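Local coordinates for protein biphenyl 2,3-Dioxygenase Beta Subunit (PDB 2GBW) that is the beta subunit of a ring-hydroxylating dioxygenase, probably serving as a structural partner of the catalytic alpha subunits that oxidise aromatic rings, at residues I44-P49 against A69-D74; S104-F109 against L116-N121; V124-R129 against T165-L170; L138-K143 against F154-I159. One frame throughout, in Å; residues are numbered along the deposited sequence.

Contact 1 of 4, residues I44-P49 against A69-D74; sequences IHYWMP and AIYNDD
An antiparallel strand pair with a classic beta bulge joins 44-49 to strand 71-73, outermost in this chain's sheet: Ile70 and Tyr71 both face Met48, whose O accepts from Ile70 N while its N donates to Tyr71 O at 2.9 Å. Tyr46 and Asp73 exchange both backbone bonds. Tyr46 and Tyr71 lie alongside, their hydroxyls bonded to Cys174 N and Leu170 O; the edge of Tyr46 meets the face of Tyr71 in an offset edge-to-face pair, planes at 61°, with Tyr46 CE1 3.6 Å from Tyr71 CD2. Met48, bent at chi3 (-73°), sets its SD 3.9 Å from Tyr71 CD1 at the ring edge, a Met-aromatic contact. His45, its CG anti to the backbone N (chi1 -178°), swings its ring tip back to Asn72: His45 NE2 donates straight to Asn72 OD1 at 2.6 Å, nearly along the C=O axis. An alanine here would remove the imidazole and probably loosen Asn72 and weaken the zinc binding seen at His45, metal-free in this chain. Asn72 ND2 reaches Pro65 O.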
loop_
_atom_site.group_PDB
_atom_site.type_symbol
_atom_site.label_atom_id
_atom_site.label_comp_id
_atom_site.label_asym_id
_atom_site.label_seq_id
_atom_site.Cartn_x
_atom_site.Cartn_y
_atom_site.Cartn_z
ATOM N N ILE B 44 -12.288 22.666 29.844
ATOM C CA ILE B 44 -11.624 22.173 28.649
ATOM C C ILE B 44 -12.291 22.670 27.370
ATOM O O ILE B 44 -13.495 22.781 27.308
ATOM C CB ILE B 44 -11.580 20.582 28.639
ATOM C CG1 ILE B 44 -10.803 20.051 27.437
ATOM C CG2 ILE B 44 -12.964 19.943 28.673
ATOM C CD1 ILE B 44 -9.392 20.460 27.371
ATOM N N HIS B 45 -11.480 22.993 26.377
ATOM C CA HIS B 45 -11.922 23.038 24.979
ATOM C C HIS B 45 -10.997 22.114 24.243
ATOM O O HIS B 45 -9.801 22.324 24.233
ATOM C CB HIS B 45 -11.844 24.445 24.402
ATOM C CG HIS B 45 -12.334 24.540 22.987
ATOM N ND1 HIS B 45 -11.689 25.298 22.031
ATOM C CD2 HIS B 45 -13.362 23.933 22.365
ATOM C CE1 HIS B 45 -12.326 25.167 20.880
ATOM N NE2 HIS B 45 -13.333 24.331 21.051
ATOM N N TYR B 46 -11.586 21.103 23.600
ATOM C CA TYR B 46 -10.870 20.063 22.921
ATOM C C TYR B 46 -11.242 20.222 21.454
ATOM O O TYR B 46 -12.402 20.064 21.093
ATOM C CB TYR B 46 -11.345 18.742 23.497
ATOM C CG TYR B 46 -10.610 17.534 23.043
ATOM C CD1 TYR B 46 -10.840 17.035 21.776
ATOM C CD2 TYR B 46 -9.685 16.870 23.870
ATOM C CE1 TYR B 46 -10.225 15.904 21.339
ATOM C CE2 TYR B 46 -9.021 15.715 23.408
ATOM C CZ TYR B 46 -9.310 15.249 22.155
ATOM O OH TYR B 46 -8.696 14.114 21.648
ATOM N N TRP B 47 -10.261 20.591 20.629
ATOM C CA TRP B 47 -10.499 21.161 19.306
ATOM C C TRP B 47 -9.551 20.575 18.251
ATOM O O TRP B 47 -8.354 20.593 18.422
ATOM C CB TRP B 47 -10.363 22.665 19.403
ATOM C CG TRP B 47 -10.538 23.431 18.175
ATOM C CD1 TRP B 47 -11.361 23.145 17.135
ATOM C CD2 TRP B 47 -9.864 24.629 17.855
ATOM N NE1 TRP B 47 -11.237 24.115 16.167
ATOM C CE2 TRP B 47 -10.333 25.053 16.605
ATOM C CE3 TRP B 47 -8.914 25.414 18.538
ATOM C CZ2 TRP B 47 -9.854 26.200 15.984
ATOM C CZ3 TRP B 47 -8.434 26.562 17.917
ATOM C CH2 TRP B 47 -8.919 26.930 16.646
ATOM N N MET B 48 -10.143 20.030 17.192
ATOM C CA MET B 48 -9.423 19.477 16.020
ATOM C C MET B 48 -9.988 20.114 14.728
ATOM O O MET B 48 -10.943 19.613 14.138
ATOM C CB MET B 48 -9.528 17.952 15.954
ATOM C CG MET B 48 -8.709 17.261 14.776
ATOM S SD MET B 48 -9.029 15.487 14.681
ATOM C CE MET B 48 -8.101 14.954 16.179
ATOM N N PRO B 49 -9.413 21.246 14.299
ATOM C CA PRO B 49 -9.946 22.005 13.149
ATOM C C PRO B 49 -9.789 21.277 11.886
ATOM O O PRO B 49 -8.916 20.428 11.774
ATOM C CB PRO B 49 -9.089 23.266 13.094
ATOM C CG PRO B 49 -8.189 23.197 14.211
ATOM C CD PRO B 49 -8.307 21.943 14.966
ATOM N N ALA B 69 -14.943 21.835 12.462
ATOM C CA ALA B 69 -13.929 21.062 13.137
ATOM C C ALA B 69 -14.422 19.655 13.404
ATOM O O ALA B 69 -15.605 19.463 13.676
ATOM C CB ALA B 69 -13.601 21.746 14.453
ATOM N N ILE B 70 -13.490 18.704 13.396
ATOM C CA ILE B 70 -13.782 17.267 13.649
ATOM C C ILE B 70 -14.115 17.061 15.126
ATOM O O ILE B 70 -15.051 16.329 15.470
ATOM C CB ILE B 70 -12.623 16.367 13.175
ATOM C CG1 ILE B 70 -12.479 16.519 11.637
ATOM C CG2 ILE B 70 -12.879 14.869 13.533
ATOM C CD1 ILE B 70 -11.079 16.117 11.125
ATOM N N TYR B 71 -13.374 17.741 15.990
ATOM C CA TYR B 71 -13.741 17.891 17.393
ATOM C C TYR B 71 -13.851 19.379 17.761
ATOM O O TYR B 71 -13.034 20.204 17.357
ATOM C CB TYR B 71 -12.686 17.259 18.323
ATOM C CG TYR B 71 -12.548 15.757 18.318
ATOM C CD1 TYR B 71 -11.866 15.074 17.298
ATOM C CD2 TYR B 71 -13.104 14.991 19.336
ATOM C CE1 TYR B 71 -11.771 13.673 17.323
ATOM C CE2 TYR B 71 -12.977 13.620 19.370
ATOM C CZ TYR B 71 -12.298 12.961 18.353
ATOM O OH TYR B 71 -12.193 11.585 18.420
ATOM N N ASN B 72 -14.879 19.708 18.523
ATOM C CA ASN B 72 -15.094 21.044 19.023
ATOM C C ASN B 72 -15.969 20.961 20.272
ATOM O O ASN B 72 -17.149 21.318 20.256
ATOM C CB ASN B 72 -15.734 21.887 17.926
ATOM C CG ASN B 72 -15.466 23.339 18.076
ATOM O OD1 ASN B 72 -14.964 23.814 19.111
ATOM N ND2 ASN B 72 -15.859 24.090 17.049
ATOM N N ASP B 73 -15.356 20.541 21.375
ATOM C CA ASP B 73 -16.086 20.021 22.522
ATOM C C ASP B 73 -15.730 20.723 23.799
ATOM O O ASP B 73 -14.550 21.107 23.995
ATOM C CB ASP B 73 -15.757 18.537 22.726
ATOM C CG ASP B 73 -16.248 17.643 21.573
ATOM O OD1 ASP B 73 -17.185 18.030 20.854
ATOM O OD2 ASP B 73 -15.642 16.566 21.383
ATOM N N ASP B 74 -16.753 20.861 24.653
ATOM C CA ASP B 74 -16.594 21.203 26.065
ATOM C C ASP B 74 -16.600 19.912 26.915
ATOM O O ASP B 74 -16.671 18.821 26.383
ATOM C CB ASP B 74 -17.656 22.241 26.487
ATOM C CG ASP B 74 -19.083 21.690 26.531
ATOM O OD1 ASP B 74 -19.248 20.459 26.491
ATOM O OD2 ASP B 74 -20.058 22.511 26.561
#

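Contact 2 of 4, residues S104-F109 against L116-N121; sequences SNVEAF and LDVLSN
The two strands of a beta hairpin, 98-112 and 115-128, run antiparallel here with their segment axes 170° apart, and a beta bulge breaks the register between Ser104 and Glu107. The evidence is twofold: Ser104 pairs with Asn121 but Glu107 with Leu119, and Asn105 adopts a left-handed backbone conformation (phi 59°). Full two-bond pairs persist at Ser104-Asn121, Glu107-Leu119 and Phe109-Asp117, so the extra residue is absorbed locally. Small side chains lie alongside one another. Val118 puts CG1 4.0 Å from Val106 CG1 and turns its other branch, CG2, to within 4.0 Å of Ala108 CB, against the short side chain of Ala108. Val106 divides likewise, its CG2 resting 4.0 Å from Ser120 CB. The face that holds Phe109 and Leu119 has larger knobs. Leu119 sends CD1 to 4.0 Å from Phe109 CE2, the two side chains crossing obliquely, and the ring edge of Phe109 brings CD2 3.7 Å from Asp117 O. The bulge turns Asn105 CB toward Asn121, 3.6 Å from Asn121 ND2, with the amides almost parallel; their polar ends bond to a second subunit, Asn105 ND2 to its Arg21 O and Asn121 ND2 to its Tyr101 O. Helix 10-28 packs on Val106, Ala108 and Val118 through Glu17, Ile16 and Tyr20, and strand 132-147 flanks 116-121.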
loop_
_atom_site.group_PDB
_atom_site.type_symbol
_atom_site.label_atom_id
_atom_site.label_comp_id
_atom_site.label_asym_id
_atom_site.label_seq_id
_atom_site.Cartn_x
_atom_site.Cartn_y
_atom_site.Cartn_z
ATOM N N SER B 104 6.409 12.592 20.960
ATOM C CA SER B 104 7.774 13.103 20.886
ATOM C C SER B 104 7.821 14.624 20.789
ATOM O O SER B 104 6.806 15.296 20.575
ATOM C CB SER B 104 8.489 12.526 19.636
ATOM O OG SER B 104 9.861 12.866 19.725
ATOM N N ASN B 105 9.027 15.168 20.987
ATOM C CA ASN B 105 9.314 16.568 20.815
ATOM C C ASN B 105 8.469 17.426 21.722
ATOM O O ASN B 105 7.904 18.406 21.275
ATOM C CB ASN B 105 9.072 16.993 19.360
ATOM C CG ASN B 105 10.246 17.773 18.827
ATOM O OD1 ASN B 105 11.315 17.176 18.555
ATOM N ND2 ASN B 105 10.116 19.080 18.748
ATOM N N VAL B 106 8.290 16.992 22.958
ATOM C CA VAL B 106 7.519 17.757 23.932
ATOM C C VAL B 106 8.337 19.019 24.272
ATOM O O VAL B 106 9.484 18.925 24.668
ATOM C CB VAL B 106 7.279 16.917 25.210
ATOM C CG1 VAL B 106 6.661 17.751 26.342
ATOM C CG2 VAL B 106 6.395 15.751 24.912
ATOM N N GLU B 107 7.761 20.204 24.064
ATOM C CA GLU B 107 8.416 21.446 24.424
ATOM C C GLU B 107 7.394 22.260 25.174
ATOM O O GLU B 107 6.310 22.523 24.671
ATOM C CB GLU B 107 8.907 22.198 23.202
ATOM C CG GLU B 107 10.139 21.556 22.535
ATOM C CD GLU B 107 10.615 22.388 21.348
ATOM O OE1 GLU B 107 9.921 22.351 20.313
ATOM O OE2 GLU B 107 11.677 23.022 21.429
ATOM N N ALA B 108 7.755 22.661 26.374
ATOM C CA ALA B 108 6.871 23.402 27.271
ATOM C C ALA B 108 7.433 24.784 27.593
ATOM O O ALA B 108 8.663 24.960 27.729
ATOM C CB ALA B 108 6.672 22.627 28.549
ATOM N N PHE B 109 6.526 25.747 27.773
ATOM C CA PHE B 109 6.889 27.159 27.965
ATOM C C PHE B 109 5.982 27.697 29.042
ATOM O O PHE B 109 4.807 27.407 29.045
ATOM C CB PHE B 109 6.660 27.978 26.681
ATOM C CG PHE B 109 7.439 27.473 25.472
ATOM C CD1 PHE B 109 8.726 27.943 25.237
ATOM C CD2 PHE B 109 6.928 26.512 24.645
ATOM C CE1 PHE B 109 9.461 27.517 24.178
ATOM C CE2 PHE B 109 7.679 26.054 23.543
ATOM C CZ PHE B 109 8.965 26.569 23.337
ATOM N N LEU B 116 0.858 26.585 31.385
ATOM C CA LEU B 116 1.941 26.081 30.534
ATOM C C LEU B 116 1.442 25.897 29.134
ATOM O O LEU B 116 0.389 25.296 28.925
ATOM C CB LEU B 116 2.453 24.744 31.052
ATOM C CG LEU B 116 3.094 24.781 32.431
ATOM C CD1 LEU B 116 3.094 23.376 32.974
ATOM C CD2 LEU B 116 4.480 25.369 32.268
ATOM N N ASP B 117 2.203 26.401 28.172
ATOM C CA ASP B 117 1.958 26.129 26.776
ATOM C C ASP B 117 2.876 25.001 26.402
ATOM O O ASP B 117 4.098 25.106 26.542
ATOM C CB ASP B 117 2.275 27.331 25.885
ATOM C CG ASP B 117 1.297 28.490 26.074
ATOM O OD1 ASP B 117 0.100 28.235 26.257
ATOM O OD2 ASP B 117 1.738 29.659 26.007
ATOM N N VAL B 118 2.281 23.947 25.867
ATOM C CA VAL B 118 2.986 22.695 25.536
ATOM C C VAL B 118 2.732 22.200 24.111
ATOM O O VAL B 118 1.591 21.893 23.696
ATOM C CB VAL B 118 2.660 21.574 26.557
ATOM C CG1 VAL B 118 3.614 20.365 26.361
ATOM C CG2 VAL B 118 2.706 22.123 28.003
ATOM N N LEU B 119 3.825 22.087 23.364
ATOM C CA LEU B 119 3.845 21.532 22.025
ATOM C C LEU B 119 4.320 20.069 22.072
ATOM O O LEU B 119 5.220 19.703 22.815
ATOM C CB LEU B 119 4.784 22.333 21.141
ATOM C CG LEU B 119 4.510 23.834 21.058
ATOM C CD1 LEU B 119 5.712 24.531 20.399
ATOM C CD2 LEU B 119 3.222 24.058 20.294
ATOM N N SER B 120 3.738 19.232 21.237
ATOM C CA SER B 120 4.231 17.863 21.077
ATOM C C SER B 120 3.838 17.312 19.684
ATOM O O SER B 120 2.860 17.776 19.074
ATOM C CB SER B 120 3.713 16.989 22.223
ATOM O OG SER B 120 2.300 16.996 22.234
ATOM N N ASN B 121 4.593 16.315 19.201
ATOM C CA ASN B 121 4.316 15.559 17.992
ATOM C C ASN B 121 3.713 14.187 18.389
ATOM O O ASN B 121 4.217 13.528 19.349
ATOM C CB ASN B 121 5.610 15.234 17.226
ATOM C CG ASN B 121 6.246 16.425 16.567
ATOM O OD1 ASN B 121 5.608 17.468 16.389
ATOM N ND2 ASN B 121 7.498 16.265 16.151
#

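Contact 3 of 4, residues V124-R129 against T165-L170; sequences VYRNRR and TQDKNL
Arg126 carries this contact, reaching from strand 115-128 to the loop after strand 150-160; the nearest CA atoms, of Arg126 and Asp167, are 9.4 Å apart, so side chains span the distance. Its CG stands anti to the carbonyl carbon and the chain bends at chi3 (77°), presenting the guanidinium end-on. Both terminal nitrogens grip Asn169 OD1, 3.0 Å from Arg126 NH1 and 2.9 Å from Arg126 NH2, in the guanidinium plane. The NH2 bond follows a lone pair of OD1, whereas NH1 approaches from above the amide plane. NH1 also forms a salt bridge with Asp167, 2.8 Å from its OD2, met from above the carboxylate plane, and a weak bond with Asn169 O. Asn169 N closes a weak Asx turn on Asp167 OD1, and Asn169 OD1 further accepts from Tyr171 N. Further along, Arg128 brings NH1 4.0 Å from Lys168 CE and bonds through NH2 to Met92 O; Arg128 NH1 and Lys168 NZ each form a salt bridge with Glu132, probably offsetting their repulsion. Asp167 OD2 also accepts from His136 NE2, consistent with a second-shell role at a zinc position metal-free in this chain; the salt-bridge network ties a strand of the NTF2-like fold to its C-terminal tail.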
loop_
_atom_site.group_PDB
_atom_site.type_symbol
_atom_site.label_atom_id
_atom_site.label_comp_id
_atom_site.label_asym_id
_atom_site.label_seq_id
_atom_site.Cartn_x
_atom_site.Cartn_y
_atom_site.Cartn_z
ATOM N N VAL B 124 0.223 7.919 15.942
ATOM C CA VAL B 124 -0.814 7.007 16.457
ATOM C C VAL B 124 -0.947 5.862 15.497
ATOM O O VAL B 124 -1.220 6.076 14.317
ATOM C CB VAL B 124 -2.229 7.660 16.580
ATOM C CG1 VAL B 124 -3.225 6.612 17.141
ATOM C CG2 VAL B 124 -2.181 8.918 17.467
ATOM N N TYR B 125 -0.649 4.672 15.989
ATOM C CA TYR B 125 -0.779 3.444 15.255
ATOM C C TYR B 125 -1.983 2.663 15.787
ATOM O O TYR B 125 -2.052 2.339 16.951
ATOM C CB TYR B 125 0.471 2.554 15.423
ATOM C CG TYR B 125 1.316 2.436 14.227
ATOM C CD1 TYR B 125 2.266 3.397 13.942
ATOM C CD2 TYR B 125 1.182 1.367 13.379
ATOM C CE1 TYR B 125 3.039 3.308 12.807
ATOM C CE2 TYR B 125 1.966 1.254 12.275
ATOM C CZ TYR B 125 2.887 2.246 11.997
ATOM O OH TYR B 125 3.647 2.167 10.857
ATOM N N ARG B 126 -2.862 2.276 14.871
ATOM C CA ARG B 126 -4.083 1.550 15.187
ATOM C C ARG B 126 -4.162 0.238 14.421
ATOM O O ARG B 126 -3.850 0.194 13.219
ATOM C CB ARG B 126 -5.325 2.382 14.847
ATOM C CG ARG B 126 -5.357 3.815 15.421
ATOM C CD ARG B 126 -6.590 4.601 14.916
ATOM N NE ARG B 126 -7.833 4.244 15.582
ATOM C CZ ARG B 126 -9.052 4.648 15.225
ATOM N NH1 ARG B 126 -9.224 5.303 14.082
ATOM N NH2 ARG B 126 -10.112 4.317 15.946
ATOM N N ASN B 127 -4.594 -0.826 15.104
ATOM C CA ASN B 127 -4.804 -2.149 14.486
ATOM C C ASN B 127 -6.148 -2.681 14.896
ATOM O O ASN B 127 -6.599 -2.435 16.022
ATOM C CB ASN B 127 -3.733 -3.134 14.999
ATOM C CG ASN B 127 -2.384 -2.873 14.426
ATOM O OD1 ASN B 127 -1.644 -2.012 14.940
ATOM N ND2 ASN B 127 -2.026 -3.603 13.373
ATOM N N ARG B 128 -6.828 -3.336 13.961
ATOM C CA ARG B 128 -8.053 -4.031 14.309
ATOM C C ARG B 128 -8.253 -5.200 13.366
ATOM O O ARG B 128 -7.555 -5.331 12.339
ATOM C CB ARG B 128 -9.266 -3.106 14.247
ATOM C CG ARG B 128 -9.572 -2.573 12.853
ATOM C CD ARG B 128 -10.753 -1.536 12.887
ATOM N NE ARG B 128 -11.952 -2.104 13.522
ATOM C CZ ARG B 128 -12.900 -2.750 12.886
ATOM N NH1 ARG B 128 -12.832 -2.920 11.562
ATOM N NH2 ARG B 128 -13.918 -3.249 13.575
ATOM N N ARG B 129 -9.127 -6.069 13.840
ATOM C CA ARG B 129 -9.496 -7.300 13.138
ATOM C C ARG B 129 -8.213 -8.044 12.745
ATOM O O ARG B 129 -7.380 -8.273 13.627
ATOM C CB ARG B 129 -10.419 -6.956 11.998
ATOM C CG ARG B 129 -11.781 -6.320 12.444
ATOM C CD ARG B 129 -12.583 -7.212 13.396
ATOM N NE ARG B 129 -13.934 -6.610 13.610
ATOM C CZ ARG B 129 -14.650 -6.722 14.716
ATOM N NH1 ARG B 129 -14.185 -7.420 15.762
ATOM N NH2 ARG B 129 -15.825 -6.102 14.816
ATOM N N THR B 165 -8.427 11.841 5.456
ATOM C CA THR B 165 -8.120 10.862 6.534
ATOM C C THR B 165 -8.198 9.436 5.930
ATOM O O THR B 165 -9.239 9.055 5.340
ATOM C CB THR B 165 -9.125 10.970 7.644
ATOM O OG1 THR B 165 -9.213 12.312 8.080
ATOM C CG2 THR B 165 -8.776 10.014 8.777
ATOM N N GLN B 166 -7.104 8.670 6.028
ATOM C CA GLN B 166 -7.091 7.304 5.449
ATOM C C GLN B 166 -7.376 6.298 6.573
ATOM O O GLN B 166 -6.479 5.521 7.018
ATOM C CB GLN B 166 -5.769 7.024 4.697
ATOM C CG GLN B 166 -5.485 8.071 3.663
ATOM C CD GLN B 166 -4.380 7.715 2.681
ATOM O OE1 GLN B 166 -3.557 8.591 2.288
ATOM N NE2 GLN B 166 -4.337 6.452 2.284
ATOM N N ASP B 167 -8.591 6.398 7.117
ATOM C CA ASP B 167 -9.050 5.474 8.174
ATOM C C ASP B 167 -10.568 5.562 8.158
ATOM O O ASP B 167 -11.115 6.581 7.685
ATOM C CB ASP B 167 -8.481 5.965 9.514
ATOM C CG ASP B 167 -8.628 5.001 10.707
ATOM O OD1 ASP B 167 -9.511 4.131 10.738
ATOM O OD2 ASP B 167 -7.822 5.187 11.712
ATOM N N LYS B 168 -11.234 4.529 8.681
ATOM C CA LYS B 168 -12.677 4.567 8.866
ATOM C C LYS B 168 -13.138 5.722 9.724
ATOM O O LYS B 168 -14.230 6.239 9.515
ATOM C CB LYS B 168 -13.149 3.268 9.533
ATOM C CG LYS B 168 -13.152 2.057 8.610
ATOM C CD LYS B 168 -13.361 0.813 9.478
ATOM C CE LYS B 168 -13.673 -0.413 8.592
ATOM N NZ LYS B 168 -12.585 -0.755 7.672
ATOM N N ASN B 169 -12.341 6.103 10.733
ATOM C CA ASN B 169 -12.777 7.138 11.664
ATOM C C ASN B 169 -11.595 7.739 12.387
ATOM O O ASN B 169 -10.449 7.256 12.236
ATOM C CB ASN B 169 -13.740 6.563 12.688
ATOM C CG ASN B 169 -13.074 5.480 13.608
ATOM O OD1 ASN B 169 -12.202 5.760 14.453
ATOM N ND2 ASN B 169 -13.553 4.251 13.460
ATOM N N LEU B 170 -11.867 8.793 13.138
ATOM C CA LEU B 170 -10.888 9.442 14.020
ATOM C C LEU B 170 -11.383 9.412 15.440
ATOM O O LEU B 170 -11.151 10.379 16.219
ATOM C CB LEU B 170 -10.628 10.911 13.560
ATOM C CG LEU B 170 -9.813 11.132 12.298
ATOM C CD1 LEU B 170 -9.918 12.592 11.759
ATOM C CD2 LEU B 170 -8.344 10.829 12.545
#

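Contact 4 of 4, residues L138-K143 against F154-I159; sequences LGREDK and FRRKLI
Two arginines stack here despite their like charge: the guanidinium of Arg140 lies flat on that of Arg156, centres 4.5 Å apart and planes at 28°, with Arg140 NH1 over the face of Arg156. Neighbouring anions would probably offset the repulsion. Asp142 takes Arg156 side-on, one nitrogen to each oxygen: Arg156 NE lies 2.8 Å from Asp142 OD1, on its syn lone pair, and Arg156 NH2 is 2.9 Å from Asp142 OD2, met from above the carboxylate plane. Both arginines also bridge through NH1 to the terminal carboxylate of Cys174. A leucine at Arg156 would remove the guanidinium, probably leaving the buried Asp142 charge less well balanced and Arg140 less firmly held. On the other face, Glu141 and Lys157 run side by side and share a water, which donates to Glu141 OE1 at a short 2.4 Å and accepts from Lys157 NZ. Ile159 CD1 packs 3.2 Å from Glu141 OE2, a tight fit. At the far end Phe154 and Arg155 both face Lys143 in a classic beta bulge, whose evidence is Lys143 O accepting from both backbone nitrogens, 3.0 Å from Phe154 N; Lys143 CB sits 3.8 Å from the Phe154 ring centroid, a CH-pi contact. The hairpin 132-147/150-160 lies mid-sheet, between strands 115-128 and 44-49, with Tyr20 OH bonded to Asp142 OD2 and Glu23 OE2 bridged to Arg156 NH1, both from helix 10-28.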
loop_
_atom_site.group_PDB
_atom_site.type_symbol
_atom_site.label_atom_id
_atom_site.label_comp_id
_atom_site.label_asym_id
_atom_site.label_seq_id
_atom_site.Cartn_x
_atom_site.Cartn_y
_atom_site.Cartn_z
ATOM N N LEU B 138 -0.025 13.874 14.053
ATOM C CA LEU B 138 -0.615 15.141 14.501
ATOM C C LEU B 138 0.373 15.996 15.309
ATOM O O LEU B 138 1.285 15.460 15.975
ATOM C CB LEU B 138 -1.815 14.889 15.453
ATOM C CG LEU B 138 -3.019 14.022 15.093
ATOM C CD1 LEU B 138 -2.706 12.610 15.600
ATOM C CD2 LEU B 138 -4.385 14.527 15.687
ATOM N N GLY B 139 0.157 17.306 15.256
ATOM C CA GLY B 139 0.737 18.261 16.233
ATOM C C GLY B 139 -0.318 18.496 17.308
ATOM O O GLY B 139 -1.549 18.492 17.072
ATOM N N ARG B 140 0.132 18.642 18.528
ATOM C CA ARG B 140 -0.735 18.920 19.629
ATOM C C ARG B 140 -0.240 20.225 20.285
ATOM O O ARG B 140 0.957 20.408 20.511
ATOM C CB ARG B 140 -0.711 17.768 20.626
ATOM C CG ARG B 140 -1.532 18.064 21.873
ATOM C CD ARG B 140 -1.785 16.830 22.707
ATOM N NE ARG B 140 -0.543 16.294 23.267
ATOM C CZ ARG B 140 -0.451 15.174 23.969
ATOM N NH1 ARG B 140 -1.524 14.477 24.248
ATOM N NH2 ARG B 140 0.734 14.775 24.433
ATOM N N GLU B 141 -1.173 21.127 20.562
ATOM C CA GLU B 141 -0.889 22.394 21.217
ATOM C C GLU B 141 -1.819 22.435 22.436
ATOM O O GLU B 141 -3.033 22.565 22.264
ATOM C CB GLU B 141 -1.110 23.571 20.263
ATOM C CG GLU B 141 -0.193 23.531 19.045
ATOM C CD GLU B 141 -0.496 24.566 17.964
ATOM O OE1 GLU B 141 -1.463 25.365 18.080
ATOM O OE2 GLU B 141 0.286 24.570 16.973
ATOM N N ASP B 142 -1.243 22.264 23.642
ATOM C CA ASP B 142 -2.003 22.266 24.932
ATOM C C ASP B 142 -1.710 23.511 25.732
ATOM O O ASP B 142 -0.598 24.047 25.671
ATOM C CB ASP B 142 -1.608 21.073 25.826
ATOM C CG ASP B 142 -2.134 19.716 25.350
ATOM O OD1 ASP B 142 -3.062 19.643 24.501
ATOM O OD2 ASP B 142 -1.625 18.687 25.901
ATOM N N LYS B 143 -2.695 23.923 26.536
ATOM C CA LYS B 143 -2.494 24.736 27.724
ATOM C C LYS B 143 -2.812 23.820 28.884
ATOM O O LYS B 143 -3.909 23.230 28.935
ATOM C CB LYS B 143 -3.445 25.912 27.779
ATOM C CG LYS B 143 -3.373 26.898 26.591
ATOM C CD LYS B 143 -3.536 28.349 27.073
ATOM C CE LYS B 143 -2.276 28.879 27.783
ATOM N NZ LYS B 143 -2.489 29.961 28.812
ATOM N N PHE B 154 -6.586 22.192 29.951
ATOM C CA PHE B 154 -7.767 23.025 29.805
ATOM C C PHE B 154 -7.909 23.564 28.392
ATOM O O PHE B 154 -8.970 24.055 28.026
ATOM C CB PHE B 154 -7.879 24.116 30.896
ATOM C CG PHE B 154 -6.832 25.234 30.819
ATOM C CD1 PHE B 154 -5.589 25.070 31.404
ATOM C CD2 PHE B 154 -7.102 26.429 30.150
ATOM C CE1 PHE B 154 -4.622 26.068 31.341
ATOM C CE2 PHE B 154 -6.104 27.467 30.098
ATOM C CZ PHE B 154 -4.880 27.247 30.682
ATOM N N ARG B 155 -6.888 23.414 27.547
ATOM C CA ARG B 155 -7.087 23.681 26.112
ATOM C C ARG B 155 -6.261 22.689 25.349
ATOM O O ARG B 155 -5.120 22.459 25.709
ATOM C CB ARG B 155 -6.605 25.097 25.745
ATOM C CG ARG B 155 -7.370 26.261 26.425
ATOM C CD ARG B 155 -8.704 26.392 25.714
ATOM N NE ARG B 155 -9.529 27.525 26.141
ATOM C CZ ARG B 155 -10.204 27.602 27.283
ATOM N NH1 ARG B 155 -10.159 26.622 28.181
ATOM N NH2 ARG B 155 -10.898 28.710 27.549
ATOM N N ARG B 156 -6.865 22.041 24.350
ATOM C CA ARG B 156 -6.152 21.069 23.519
ATOM C C ARG B 156 -6.528 21.317 22.100
ATOM O O ARG B 156 -7.705 21.219 21.732
ATOM C CB ARG B 156 -6.456 19.638 23.928
ATOM C CG ARG B 156 -5.871 18.537 22.975
ATOM C CD ARG B 156 -5.704 17.246 23.735
ATOM N NE ARG B 156 -4.615 17.274 24.682
ATOM C CZ ARG B 156 -4.428 16.359 25.635
ATOM N NH1 ARG B 156 -5.279 15.333 25.737
ATOM N NH2 ARG B 156 -3.403 16.480 26.486
ATOM N N LYS B 157 -5.528 21.655 21.297
ATOM C CA LYS B 157 -5.719 21.810 19.862
ATOM C C LYS B 157 -4.914 20.750 19.158
ATOM O O LYS B 157 -3.719 20.618 19.453
ATOM C CB LYS B 157 -5.297 23.211 19.407
ATOM C CG LYS B 157 -5.662 23.527 17.957
ATOM C CD LYS B 157 -5.266 24.976 17.668
ATOM C CE LYS B 157 -5.568 25.359 16.226
ATOM N NZ LYS B 157 -5.102 26.768 16.083
ATOM N N LEU B 158 -5.569 20.016 18.233
ATOM C CA LEU B 158 -4.986 18.879 17.508
ATOM C C LEU B 158 -4.965 19.207 16.038
ATOM O O LEU B 158 -6.027 19.489 15.426
ATOM C CB LEU B 158 -5.795 17.590 17.734
ATOM C CG LEU B 158 -5.862 17.116 19.215
ATOM C CD1 LEU B 158 -6.943 16.060 19.493
ATOM C CD2 LEU B 158 -4.452 16.649 19.684
ATOM N N ILE B 159 -3.777 19.164 15.452
ATOM C CA ILE B 159 -3.562 19.608 14.088
ATOM C C ILE B 159 -3.187 18.390 13.245
ATOM O O ILE B 159 -2.092 17.850 13.365
ATOM C CB ILE B 159 -2.464 20.643 14.026
ATOM C CG1 ILE B 159 -2.810 21.805 14.993
ATOM C CG2 ILE B 159 -2.312 21.076 12.565
ATOM C CD1 ILE B 159 -1.623 22.520 15.486
HETATM O O HOH W 1 -2.178 26.828 16.260
#

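Overall arrangement
Contacts 1, 2 and 4 are antiparallel pairs within one mixed sheet. Contact 4 is central, its centre about 6 Å from that of the chain; it adjoins contact 2 through Val118 O to Asp142 N and contact 1 through Trp47 O to Leu158 N, each 2.9 Å. Contact 1 is the most buried yet lies at an edge of the sheet, where another protein chain meets its aspartates; contact 2, partly buried, faces a second subunit. Contact 3 differs in kind, replacing backbone pairing with charged and polar side chains at the periphery, and shares strand 115-128 with contact 2. Beyond the backbone ladders, aromatic packing marks contact 1, mainly apolar packing contact 2, and ion pairs contacts 3 and 4.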